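Local coordinates for NDP-N-acetyl-D-galactosaminuronic acid dehydrogenase (PDB 3G79), which acts as an NDP-N-acetyl-D-galactosaminuronic acid dehydrogenase, an NAD-dependent oxidoreductase of the UDP-glucose/GDP-mannose dehydrogenase family, at the interface of chains A and B. Numbering follows the deposited sequence. Chains: chain A/B, NDP-N-acetyl-D-galactosaminuronic acid dehydrogenase.

Contacts 1 and 2 are neighbours, with the centres of their C-alpha atoms about 6 Å apart. They share A:Phe241, B:Ala248 and B:Ile249. The C-alpha centre of contact 3 is about 23 Å from that of contact 1 and about 22 Å from that of contact 2. The long helix takes part in all three, from both chains in contacts 1 and 2 and from chain B in contact 3. Helix 263-271 serves contact 1 from chain B and contact 3 from chain A. The interface is two-fold symmetric. This suits a stable dimer, although the deposited assembly alone does not prove one in solution.

Contact 1: the interface of chains A and B. Residues chain A 237, 241, 245; chain B 248-249, 252, 270, 280, 282.
Helix 228-258 of chain A meets helix 228-259, the short helix 263-271 and the loop carrying B:Arg280 and B:Val282 in chain B. In the UDP-glucose/GDP-mannose dehydrogenase family this long helix belongs to the central region and probably forms part of the dimer core. A:Phe241 is the main apolar plug. With chi1 -87° its ring reaches away from its own helix, CZ leading. CZ comes 3.3 Å from the backbone O of B:Ala248. Methyl CB of B:Ala248 lies on one side of the ring plane, 3.8 Å from CE2. B:Leu252 lies on the other side and crosses the ring obliquely, with CG 4.0 Å from CE1. B:Val282 crosses at about a right angle. With chi1 173° its CG2 is anti to the carbonyl carbon and beside the backbone N, and this methyl touches ring atom CD2 of A:Phe241 at 3.6 Å. At the root of the ring, CB of A:Phe241 packs on CG of B:Arg280 at 3.7 Å. An alanine at A:Phe241 would probably open a gap between B:Ala248, B:Leu252 and B:Val282 and leave their apolar groups without their shared partner. Next to it, A:Gln245 crosses the bent B:Arg280 chain, with amide and guanidinium planes 79° apart. No hydrogen bond or salt bridge joins them. The amide carbon CD stands 3.9 Å from CA of B:Arg280. One turn back along the helix, CB of A:Ala237 meets CG2 of B:Val270 at 3.8 Å.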
loop_
_atom_site.group_PDB
_atom_site.type_symbol
_atom_site.label_atom_id
_atom_site.label_comp_id
_atom_site.label_asym_id
_atom_site.label_seq_id
_atom_site.Cartn_x
_atom_site.Cartn_y
_atom_site.Cartn_z
ATOM N N ALA A 237 -9.151 -9.489 2.660
ATOM C CA ALA A 237 -8.415 -8.457 1.914
ATOM C C ALA A 237 -7.844 -7.388 2.806
ATOM O O ALA A 237 -6.762 -6.863 2.511
ATOM C CB ALA A 237 -9.269 -7.811 0.858
ATOM N N PHE A 241 -3.802 -6.971 2.551
ATOM C CA PHE A 241 -3.215 -5.741 2.044
ATOM C C PHE A 241 -2.298 -5.127 3.086
ATOM O O PHE A 241 -1.216 -4.666 2.744
ATOM C CB PHE A 241 -4.318 -4.777 1.573
ATOM C CG PHE A 241 -4.732 -5.014 0.164
ATOM C CD1 PHE A 241 -4.986 -6.299 -0.293
ATOM C CD2 PHE A 241 -4.816 -3.968 -0.732
ATOM C CE1 PHE A 241 -5.346 -6.526 -1.609
ATOM C CE2 PHE A 241 -5.160 -4.194 -2.056
ATOM C CZ PHE A 241 -5.439 -5.460 -2.492
ATOM N N GLN A 245 1.655 -4.511 2.952
ATOM C CA GLN A 245 2.382 -3.248 3.193
ATOM C C GLN A 245 3.553 -3.449 4.131
ATOM O O GLN A 245 4.584 -2.743 4.062
ATOM C CB GLN A 245 1.521 -2.005 3.555
ATOM C CG GLN A 245 0.365 -2.204 4.462
ATOM C CD GLN A 245 -0.737 -1.082 4.447
ATOM O OE1 GLN A 245 -1.928 -1.398 4.675
ATOM N NE2 GLN A 245 -0.351 0.187 4.204
ATOM N N ALA B 248 -1.228 -4.803 -6.283
ATOM C CA ALA B 248 -2.109 -5.406 -5.243
ATOM C C ALA B 248 -3.601 -5.421 -5.620
ATOM O O ALA B 248 -4.265 -6.474 -5.404
ATOM C CB ALA B 248 -1.916 -4.751 -3.871
ATOM N N ILE B 249 -4.123 -4.310 -6.193
ATOM C CA ILE B 249 -5.592 -4.276 -6.551
ATOM C C ILE B 249 -5.888 -4.913 -7.851
ATOM O O ILE B 249 -6.956 -5.478 -8.002
ATOM C CB ILE B 249 -6.327 -2.892 -6.631
ATOM C CG1 ILE B 249 -5.384 -1.758 -6.362
ATOM C CG2 ILE B 249 -7.724 -2.902 -5.827
ATOM C CD1 ILE B 249 -5.051 -1.081 -7.535
ATOM N N LEU B 252 -6.302 -8.221 -6.899
ATOM C CA LEU B 252 -7.583 -8.429 -6.208
ATOM C C LEU B 252 -8.688 -8.489 -7.289
ATOM O O LEU B 252 -9.538 -9.395 -7.290
ATOM C CB LEU B 252 -7.856 -7.311 -5.213
ATOM C CG LEU B 252 -8.423 -7.764 -3.871
ATOM C CD1 LEU B 252 -9.346 -6.719 -3.316
ATOM C CD2 LEU B 252 -9.105 -9.097 -3.941
ATOM N N VAL B 270 -12.552 -2.265 2.139
ATOM C CA VAL B 270 -11.200 -2.173 2.647
ATOM C C VAL B 270 -10.906 -0.739 2.982
ATOM O O VAL B 270 -10.393 -0.463 4.065
ATOM C CB VAL B 270 -10.171 -2.727 1.676
ATOM C CG1 VAL B 270 -8.752 -2.224 2.054
ATOM C CG2 VAL B 270 -10.233 -4.234 1.726
ATOM N N ARG B 280 -4.413 1.335 4.772
ATOM C CA ARG B 280 -4.271 0.455 3.596
ATOM C C ARG B 280 -3.972 1.195 2.274
ATOM O O ARG B 280 -3.190 0.717 1.459
ATOM C CB ARG B 280 -5.382 -0.586 3.463
ATOM C CG ARG B 280 -4.914 -1.988 3.892
ATOM C CD ARG B 280 -5.509 -2.595 5.198
ATOM N NE ARG B 280 -5.424 -1.831 6.443
ATOM C CZ ARG B 280 -5.663 -2.340 7.670
ATOM N NH1 ARG B 280 -5.971 -3.613 7.882
ATOM N NH2 ARG B 280 -5.578 -1.564 8.722
ATOM N N VAL B 282 -5.706 1.969 -0.555
ATOM C CA VAL B 282 -6.022 1.147 -1.739
ATOM C C VAL B 282 -6.281 1.964 -3.002
ATOM O O VAL B 282 -7.080 2.864 -3.004
ATOM C CB VAL B 282 -7.168 0.131 -1.464
ATOM C CG1 VAL B 282 -7.592 -0.576 -2.731
ATOM C CG2 VAL B 282 -6.674 -0.940 -0.459
#

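Contact 2: the interface of chains A and B. Residues chain A 241, 244, 321-322; chain B 244, 247-249.
A:Tyr322 and A:Leu244 both touch B:Ala248, one at its backbone carbonyl and the other at its methyl. The phenol OH of A:Tyr322 donates a hydrogen bond of 2.8 Å to O of B:Ala248, which lies in the ring plane at the edge of the tyrosine. The donor sits in the carbonyl plane, with a C=O...O angle of 154°. Here the long helices of the two chains (228-258 in A, 228-259 in B) pack together near the two-fold axis, and the start of helix 321-345 of chain A joins them. Methyl CD2 of A:Leu244 rests 3.6 Å from CB of B:Ala248. The same CB also receives the ring of A:Phe241, so one small residue serves two larger ones. The other branch of A:Leu244 turns to its symmetry mate. CD1 lies 4.1 Å from CD2 of B:Leu244, and the two side chains cross at a slant. Both leucines hold CG anti to the backbone N (chi1 173° in A:Leu244), which sends their forks across the boundary. A:Ile321 adds a tip contact, with CD1 3.9 Å from CB of B:Ala247. A second shell lies within chain A. CG2 of A:Ile321 is 3.7 Å from CD1 of A:Leu244 and backs that branch. The tip of A:Tyr322 also touches A:Phe241 and probably helps to hold it, with the phenol oxygen OH 3.7 Å from ring atom CE1.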
loop_
_atom_site.group_PDB
_atom_site.type_symbol
_atom_site.label_atom_id
_atom_site.label_comp_id
_atom_site.label_asym_id
_atom_site.label_seq_id
_atom_site.Cartn_x
_atom_site.Cartn_y
_atom_site.Cartn_z
ATOM N N PHE A 241 -3.802 -6.971 2.551
ATOM C CA PHE A 241 -3.215 -5.741 2.044
ATOM C C PHE A 241 -2.298 -5.127 3.086
ATOM O O PHE A 241 -1.216 -4.666 2.744
ATOM C CB PHE A 241 -4.318 -4.777 1.573
ATOM C CG PHE A 241 -4.732 -5.014 0.164
ATOM C CD1 PHE A 241 -4.986 -6.299 -0.293
ATOM C CD2 PHE A 241 -4.816 -3.968 -0.732
ATOM C CE1 PHE A 241 -5.346 -6.526 -1.609
ATOM C CE2 PHE A 241 -5.160 -4.194 -2.056
ATOM C CZ PHE A 241 -5.439 -5.460 -2.492
ATOM N N LEU A 244 0.781 -7.275 3.203
ATOM C CA LEU A 244 1.609 -6.831 2.088
ATOM C C LEU A 244 2.316 -5.493 2.323
ATOM O O LEU A 244 3.491 -5.363 1.938
ATOM C CB LEU A 244 0.791 -6.802 0.794
ATOM C CG LEU A 244 1.525 -6.186 -0.402
ATOM C CD1 LEU A 244 2.711 -7.065 -0.870
ATOM C CD2 LEU A 244 0.575 -5.957 -1.531
ATOM N N ILE A 321 1.249 -12.383 -5.396
ATOM C CA ILE A 321 1.878 -11.358 -4.577
ATOM C C ILE A 321 1.644 -11.589 -3.086
ATOM O O ILE A 321 2.518 -11.332 -2.275
ATOM C CB ILE A 321 1.375 -9.952 -4.957
ATOM C CG1 ILE A 321 1.905 -9.583 -6.337
ATOM C CG2 ILE A 321 1.861 -8.935 -3.977
ATOM C CD1 ILE A 321 1.139 -8.485 -6.958
ATOM N N TYR A 322 0.483 -12.068 -2.705
ATOM C CA TYR A 322 0.207 -12.101 -1.262
ATOM C C TYR A 322 0.992 -13.238 -0.666
ATOM O O TYR A 322 1.561 -13.101 0.411
ATOM C CB TYR A 322 -1.288 -12.250 -0.972
ATOM C CG TYR A 322 -2.161 -11.396 -1.859
ATOM C CD1 TYR A 322 -1.923 -10.005 -2.008
ATOM C CD2 TYR A 322 -3.243 -11.952 -2.521
ATOM C CE1 TYR A 322 -2.750 -9.196 -2.813
ATOM C CE2 TYR A 322 -4.075 -11.159 -3.332
ATOM C CZ TYR A 322 -3.824 -9.782 -3.473
ATOM O OH TYR A 322 -4.675 -9.042 -4.271
ATOM N N LEU B 244 3.478 -1.353 -6.585
ATOM C CA LEU B 244 3.025 -2.514 -5.878
ATOM C C LEU B 244 1.603 -2.348 -5.338
ATOM O O LEU B 244 0.845 -3.331 -5.265
ATOM C CB LEU B 244 3.990 -2.834 -4.753
ATOM C CG LEU B 244 3.654 -4.019 -3.873
ATOM C CD1 LEU B 244 4.036 -5.287 -4.516
ATOM C CD2 LEU B 244 4.427 -3.798 -2.616
ATOM N N ALA B 247 -0.470 -3.073 -8.345
ATOM C CA ALA B 247 -0.449 -4.518 -8.612
ATOM C C ALA B 247 -1.261 -5.264 -7.536
ATOM O O ALA B 247 -1.957 -6.208 -7.868
ATOM C CB ALA B 247 0.979 -5.065 -8.730
ATOM N N ALA B 248 -1.228 -4.803 -6.283
ATOM C CA ALA B 248 -2.109 -5.406 -5.243
ATOM C C ALA B 248 -3.601 -5.421 -5.620
ATOM O O ALA B 248 -4.265 -6.474 -5.404
ATOM C CB ALA B 248 -1.916 -4.751 -3.871
ATOM N N ILE B 249 -4.123 -4.310 -6.193
ATOM C CA ILE B 249 -5.592 -4.276 -6.551
ATOM C C ILE B 249 -5.888 -4.913 -7.851
ATOM O O ILE B 249 -6.956 -5.478 -8.002
ATOM C CB ILE B 249 -6.327 -2.892 -6.631
ATOM C CG1 ILE B 249 -5.384 -1.758 -6.362
ATOM C CG2 ILE B 249 -7.724 -2.902 -5.827
ATOM C CD1 ILE B 249 -5.051 -1.081 -7.535
#

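Contact 3: the interface of chains A and B. Residues chain A 265-266, 269-270; chain B 198, 226, 230, 233-234, 237.
A:Val266 and A:Gly269 press against B:Thr234, bringing the short helix 263-271 of chain A onto the first turns of helix 228-259 of chain B. This is the tight part. A:Val266 and B:Thr234 lie alongside, pointing opposite ways, with OG1 of B:Thr234 3.5 Å from CA of A:Val266. That hydroxyl is satisfied within chain B, donating to O of B:Ala230 at 2.7 Å. The donor is tilted 32° from the carbonyl plane. B:Thr234 has CG2 anti to its backbone N, which turns this methyl to chain A, 3.7 Å from the bare CA of A:Gly269. B:Ile198 adds a grazing tip contact to the same glycine. A:Asp265 and B:Met226 form a well-buried flank. CB of A:Asp265 is 3.8 Å from CB of B:Met226, and no bond from the carboxylate crosses. The very short approach of the B:Met226 methyl to the A:Asp265 carbonyl is doubtful. The other end is looser. There CG1 of A:Val266 reaches CG1 of B:Val233 at 4.0 Å, and CG2 of A:Val270 lies 4.1 Å from CB of B:Ala237. In the fold, B:Ile198 and B:Met226 come from strands 197-201 and 223-227, so helix 263-271 of chain A lies against the place where these strands of chain B meet its long helix.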
loop_
_atom_site.group_PDB
_atom_site.type_symbol
_atom_site.label_atom_id
_atom_site.label_comp_id
_atom_site.label_asym_id
_atom_site.label_seq_id
_atom_site.Cartn_x
_atom_site.Cartn_y
_atom_site.Cartn_z
ATOM N N ASP A 265 15.186 7.035 6.648
ATOM C CA ASP A 265 15.299 8.245 5.865
ATOM C C ASP A 265 14.589 8.002 4.542
ATOM O O ASP A 265 13.916 8.892 4.010
ATOM C CB ASP A 265 16.766 8.575 5.598
ATOM C CG ASP A 265 17.511 9.086 6.836
ATOM O OD1 ASP A 265 16.922 9.741 7.748
ATOM O OD2 ASP A 265 18.732 8.840 6.863
ATOM N N VAL A 266 14.721 6.788 4.021
ATOM C CA VAL A 266 14.052 6.455 2.767
ATOM C C VAL A 266 12.590 6.598 3.056
ATOM O O VAL A 266 11.916 7.430 2.440
ATOM C CB VAL A 266 14.518 5.087 2.170
ATOM C CG1 VAL A 266 13.820 4.747 0.842
ATOM C CG2 VAL A 266 16.058 5.141 1.927
ATOM N N GLY A 269 11.326 10.169 3.597
ATOM C CA GLY A 269 11.271 10.654 2.222
ATOM C C GLY A 269 10.010 10.214 1.501
ATOM O O GLY A 269 9.218 11.067 1.096
ATOM N N VAL A 270 9.789 8.895 1.379
ATOM C CA VAL A 270 8.603 8.372 0.692
ATOM C C VAL A 270 7.288 8.944 1.260
ATOM O O VAL A 270 6.380 9.359 0.527
ATOM C CB VAL A 270 8.501 6.832 0.808
ATOM C CG1 VAL A 270 7.142 6.364 0.389
ATOM C CG2 VAL A 270 9.522 6.126 -0.032
ATOM N N ILE B 198 13.805 16.347 -0.871
ATOM C CA ILE B 198 14.822 15.386 -0.428
ATOM C C ILE B 198 16.225 15.829 -0.876
ATOM O O ILE B 198 16.462 16.107 -2.086
ATOM C CB ILE B 198 14.651 14.003 -1.112
ATOM C CG1 ILE B 198 13.205 13.479 -1.033
ATOM C CG2 ILE B 198 15.719 13.001 -0.591
ATOM C CD1 ILE B 198 12.702 13.347 0.319
ATOM N N MET B 226 19.277 13.737 4.151
ATOM C CA MET B 226 19.735 12.350 4.234
ATOM C C MET B 226 21.055 12.106 3.395
ATOM O O MET B 226 21.675 13.025 2.911
ATOM C CB MET B 226 18.586 11.363 3.860
ATOM C CG MET B 226 18.055 11.493 2.397
ATOM S SD MET B 226 16.777 10.385 1.791
ATOM C CE MET B 226 15.391 11.061 2.713
ATOM N N ALA B 230 20.705 7.298 -0.081
ATOM C CA ALA B 230 19.327 7.266 0.479
ATOM C C ALA B 230 18.351 8.152 -0.320
ATOM O O ALA B 230 17.197 7.780 -0.520
ATOM C CB ALA B 230 19.323 7.656 1.935
ATOM N N VAL B 233 17.649 6.327 -3.695
ATOM C CA VAL B 233 16.758 5.212 -3.411
ATOM C C VAL B 233 15.289 5.655 -3.077
ATOM O O VAL B 233 14.310 4.947 -3.410
ATOM C CB VAL B 233 17.366 4.341 -2.343
ATOM C CG1 VAL B 233 16.379 3.256 -1.863
ATOM C CG2 VAL B 233 18.625 3.688 -2.864
ATOM N N THR B 234 15.149 6.825 -2.436
ATOM C CA THR B 234 13.838 7.420 -2.142
ATOM C C THR B 234 13.066 7.674 -3.440
ATOM O O THR B 234 11.898 7.294 -3.546
ATOM C CB THR B 234 13.951 8.737 -1.285
ATOM O OG1 THR B 234 14.591 8.455 -0.037
ATOM C CG2 THR B 234 12.555 9.304 -0.957
ATOM N N ALA B 237 12.078 4.239 -4.613
ATOM C CA ALA B 237 11.136 3.526 -3.721
ATOM C C ALA B 237 9.701 4.103 -3.757
ATOM O O ALA B 237 8.696 3.345 -3.676
ATOM C CB ALA B 237 11.649 3.460 -2.284
#